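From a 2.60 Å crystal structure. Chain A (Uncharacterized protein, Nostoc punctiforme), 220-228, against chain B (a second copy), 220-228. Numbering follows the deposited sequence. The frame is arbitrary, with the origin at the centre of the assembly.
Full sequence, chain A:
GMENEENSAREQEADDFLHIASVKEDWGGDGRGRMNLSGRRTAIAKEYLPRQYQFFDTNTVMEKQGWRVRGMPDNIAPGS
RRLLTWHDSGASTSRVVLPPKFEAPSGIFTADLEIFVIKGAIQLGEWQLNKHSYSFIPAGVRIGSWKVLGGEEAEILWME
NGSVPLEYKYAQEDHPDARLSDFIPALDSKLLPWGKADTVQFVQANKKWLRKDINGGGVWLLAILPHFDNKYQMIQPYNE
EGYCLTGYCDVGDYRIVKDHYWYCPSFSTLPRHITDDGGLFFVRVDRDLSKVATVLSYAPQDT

Chain A, residues 220-228: WLLAILPHF
Chain B, residues 220-228: WLLAILPHF

Two copies of one chain segment can pack against each other without a single hydrogen bond between them, and residues 220-228 of this Nostoc punctiforme protein illustrate how. In each copy, residues 220-224 end a strand that begins earlier in the chain. Phi/psi runs from about -163/164 at Trp A220 and Trp B220, through -102/135 at Leu A221 and -115/125 at Leu A222, to -109/114 at Ala A223 and roughly -98/125 at Ile A224, with chain B closely matching. The chain stays extended through Leu A225 and Leu B225 (near -73/162) and Pro A226 and Pro B226 (near -60/173), then turns left-handed at His A227 and His B227, near 47/40, before Phe A228 and Phe B228 return to -88/142. The two stretches run nearly antiparallel, their end-to-end directions 166° apart. The register pairs Ala A223 CA with Leu B225 CA at 6.8 Å and Leu A225 CA with Ala B223 CA at 6.9 Å.

Within the strand, CA-to-CB points toward the partner at Leu A221, Ala A223 and their counterparts but away at Ile A224 and Ile B224 (m,t). Past it, both prolines and both histidines point toward the partner. Out of reach in each copy lie Trp A220 (p, chi2 near 80°), Leu A222 (t,p) and Phe A228 (t, chi2 near 80°). Leu A225 and Leu B225 start sideways, yet their ends come nearer (m,t; chi1/chi2 -62°/177° and -68°/161°). Leu A225 CD2 and Leu B225 CD2 meet at 3.3 Å, a tight methyl-methyl approach and the closest contact between the two stretches.

Around this centre, the small methyl of alanine accommodates both a leucine and a proline. Ala A223 CB lies 4.0 Å from Leu B225 CD2 and 3.8 Å from Pro B226 CD; reciprocally, Ala B223 CB lies 4.3 Å from Leu A225 CD2 and 3.9 Å from Pro A226 CD. Both prolines have C-gamma exo pucker and offer a compact apolar surface.

Farther out, Leu A221 and Leu B221 (chi1 near -90°, chi2 near 41°) approach the opposing imidazole edges, near the ring plane: Leu A221 CD2 to His B227 CE1 is 3.7 Å, and Leu B221 CD2 to His A227 CE1 is 3.8 Å. The rings (chi1 near -53°, chi2 near 147°) present carbon to the methyls, while both ND1 atoms are hydrogen-bonded elsewhere in the structure.

Between them the stretches bury 324 Å², both sides summed. The contacting leucines, alanines and prolines are buried, as suits apolar groups; the polar histidines stay partly exposed. Near-symmetric apolar packing, flanked by leucine-histidine edge contacts, joins the stretches.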

# COMPACT_ATOMS: atom_id res chain seq x y z
N TRP A 220 12.71 -3.04 23.86
CA TRP A 220 12.91 -2.19 22.69
C TRP A 220 13.37 -0.80 23.07
O TRP A 220 13.27 -0.41 24.22
CB TRP A 220 11.63 -2.05 21.85
CG TRP A 220 10.48 -1.40 22.57
CD1 TRP A 220 10.29 -0.05 22.76
CD2 TRP A 220 9.35 -2.05 23.12
NE1 TRP A 220 9.12 0.16 23.45
CE2 TRP A 220 8.52 -1.04 23.68
CE3 TRP A 220 8.94 -3.38 23.21
CZ2 TRP A 220 7.31 -1.34 24.30
CZ3 TRP A 220 7.75 -3.67 23.84
CH2 TRP A 220 6.94 -2.65 24.38
N LEU A 221 13.87 -0.08 22.07
CA LEU A 221 14.28 1.31 22.20
C LEU A 221 13.16 2.10 21.58
O LEU A 221 12.65 1.71 20.53
CB LEU A 221 15.61 1.61 21.49
CG LEU A 221 16.89 1.43 22.30
CD1 LEU A 221 16.89 0.19 23.18
CD2 LEU A 221 18.09 1.44 21.37
N LEU A 222 12.76 3.18 22.26
CA LEU A 222 11.69 4.08 21.81
C LEU A 222 12.29 5.44 21.52
O LEU A 222 12.94 6.03 22.39
CB LEU A 222 10.61 4.24 22.87
CG LEU A 222 9.39 5.13 22.55
CD1 LEU A 222 8.56 4.54 21.44
CD2 LEU A 222 8.52 5.33 23.79
N ALA A 223 12.07 5.94 20.31
CA ALA A 223 12.56 7.25 19.90
C ALA A 223 11.33 8.12 19.82
O ALA A 223 10.45 7.85 18.98
CB ALA A 223 13.25 7.19 18.57
N ILE A 224 11.24 9.12 20.70
CA ILE A 224 10.11 10.04 20.70
C ILE A 224 10.58 11.26 19.94
O ILE A 224 11.61 11.84 20.27
CB ILE A 224 9.65 10.45 22.10
CG1 ILE A 224 9.22 9.20 22.89
CG2 ILE A 224 8.51 11.51 21.99
CD1 ILE A 224 8.72 9.46 24.28
N LEU A 225 9.82 11.64 18.92
CA LEU A 225 10.17 12.81 18.12
C LEU A 225 9.87 14.08 18.89
O LEU A 225 9.12 14.04 19.86
CB LEU A 225 9.39 12.82 16.81
CG LEU A 225 9.63 11.64 15.85
CD1 LEU A 225 8.74 11.72 14.61
CD2 LEU A 225 11.07 11.62 15.45
N PRO A 226 10.46 15.22 18.47
CA PRO A 226 10.15 16.49 19.13
C PRO A 226 8.65 16.87 19.03
O PRO A 226 7.90 16.21 18.34
CB PRO A 226 11.00 17.51 18.36
CG PRO A 226 12.08 16.73 17.77
CD PRO A 226 11.49 15.40 17.43
N HIS A 227 8.24 17.92 19.72
CA HIS A 227 6.84 18.39 19.74
C HIS A 227 5.81 17.27 20.00
O HIS A 227 4.74 17.25 19.38
CB HIS A 227 6.44 19.14 18.45
CG HIS A 227 7.37 20.24 18.06
ND1 HIS A 227 7.63 20.57 16.75
CD2 HIS A 227 8.18 21.02 18.81
CE1 HIS A 227 8.49 21.56 16.71
NE2 HIS A 227 8.84 21.86 17.95
N PHE A 228 6.14 16.35 20.90
CA PHE A 228 5.28 15.22 21.23
C PHE A 228 4.31 15.58 22.34
O PHE A 228 4.67 16.30 23.26
CB PHE A 228 6.15 14.01 21.65
CG PHE A 228 5.36 12.78 22.08
CD1 PHE A 228 4.80 11.93 21.14
CD2 PHE A 228 5.21 12.47 23.43
CE1 PHE A 228 4.09 10.80 21.54
CE2 PHE A 228 4.51 11.33 23.85
CZ PHE A 228 3.95 10.50 22.91
N TRP B 220 11.32 24.08 6.23
CA TRP B 220 10.80 22.97 7.01
C TRP B 220 11.63 22.69 8.24
O TRP B 220 12.76 23.14 8.34
CB TRP B 220 10.76 21.68 6.16
CG TRP B 220 12.12 21.22 5.67
CD1 TRP B 220 13.08 20.57 6.39
CD2 TRP B 220 12.62 21.32 4.34
NE1 TRP B 220 14.16 20.28 5.60
CE2 TRP B 220 13.91 20.74 4.34
CE3 TRP B 220 12.12 21.85 3.15
CZ2 TRP B 220 14.70 20.67 3.18
CZ3 TRP B 220 12.90 21.77 2.00
CH2 TRP B 220 14.18 21.19 2.03
N LEU B 221 11.04 21.92 9.15
CA LEU B 221 11.70 21.45 10.35
C LEU B 221 12.08 20.01 10.06
O LEU B 221 11.29 19.27 9.48
CB LEU B 221 10.84 21.57 11.60
CG LEU B 221 10.94 22.85 12.42
CD1 LEU B 221 11.00 24.08 11.57
CD2 LEU B 221 9.77 22.93 13.39
N LEU B 222 13.31 19.65 10.44
CA LEU B 222 13.85 18.33 10.24
C LEU B 222 14.09 17.68 11.59
O LEU B 222 14.78 18.27 12.42
CB LEU B 222 15.18 18.44 9.49
CG LEU B 222 15.97 17.16 9.16
CD1 LEU B 222 15.19 16.23 8.21
CD2 LEU B 222 17.33 17.55 8.57
N ALA B 223 13.52 16.49 11.80
CA ALA B 223 13.72 15.74 13.03
C ALA B 223 14.59 14.56 12.66
O ALA B 223 14.17 13.73 11.86
CB ALA B 223 12.41 15.26 13.63
N ILE B 224 15.80 14.53 13.20
CA ILE B 224 16.73 13.44 12.95
C ILE B 224 16.60 12.53 14.14
O ILE B 224 16.78 12.97 15.27
CB ILE B 224 18.19 13.91 12.78
CG1 ILE B 224 18.29 14.86 11.60
CG2 ILE B 224 19.14 12.70 12.59
CD1 ILE B 224 19.69 15.41 11.33
N LEU B 225 16.27 11.27 13.89
CA LEU B 225 16.13 10.28 14.94
C LEU B 225 17.49 9.93 15.51
O LEU B 225 18.49 10.20 14.87
CB LEU B 225 15.51 9.02 14.37
CG LEU B 225 14.05 9.09 13.90
CD1 LEU B 225 13.67 7.95 12.95
CD2 LEU B 225 13.14 9.08 15.10
N PRO B 226 17.54 9.35 16.73
CA PRO B 226 18.82 8.90 17.30
C PRO B 226 19.53 7.86 16.41
O PRO B 226 18.96 7.40 15.44
CB PRO B 226 18.42 8.28 18.64
CG PRO B 226 17.12 8.90 18.98
CD PRO B 226 16.43 9.16 17.69
N HIS B 227 20.76 7.49 16.76
CA HIS B 227 21.58 6.51 16.01
C HIS B 227 21.59 6.72 14.48
O HIS B 227 21.54 5.76 13.70
CB HIS B 227 21.14 5.07 16.29
CG HIS B 227 21.10 4.72 17.74
ND1 HIS B 227 20.16 3.85 18.27
CD2 HIS B 227 21.83 5.16 18.79
CE1 HIS B 227 20.37 3.72 19.56
NE2 HIS B 227 21.37 4.51 19.91
N PHE B 228 21.66 7.98 14.06
CA PHE B 228 21.66 8.34 12.66
C PHE B 228 23.08 8.36 12.09
O PHE B 228 24.03 8.74 12.79
CB PHE B 228 20.98 9.71 12.48
CG PHE B 228 20.97 10.24 11.05
CD1 PHE B 228 20.07 9.74 10.12
CD2 PHE B 228 21.81 11.30 10.67
CE1 PHE B 228 20.03 10.27 8.80
CE2 PHE B 228 21.77 11.83 9.35
CZ PHE B 228 20.88 11.32 8.42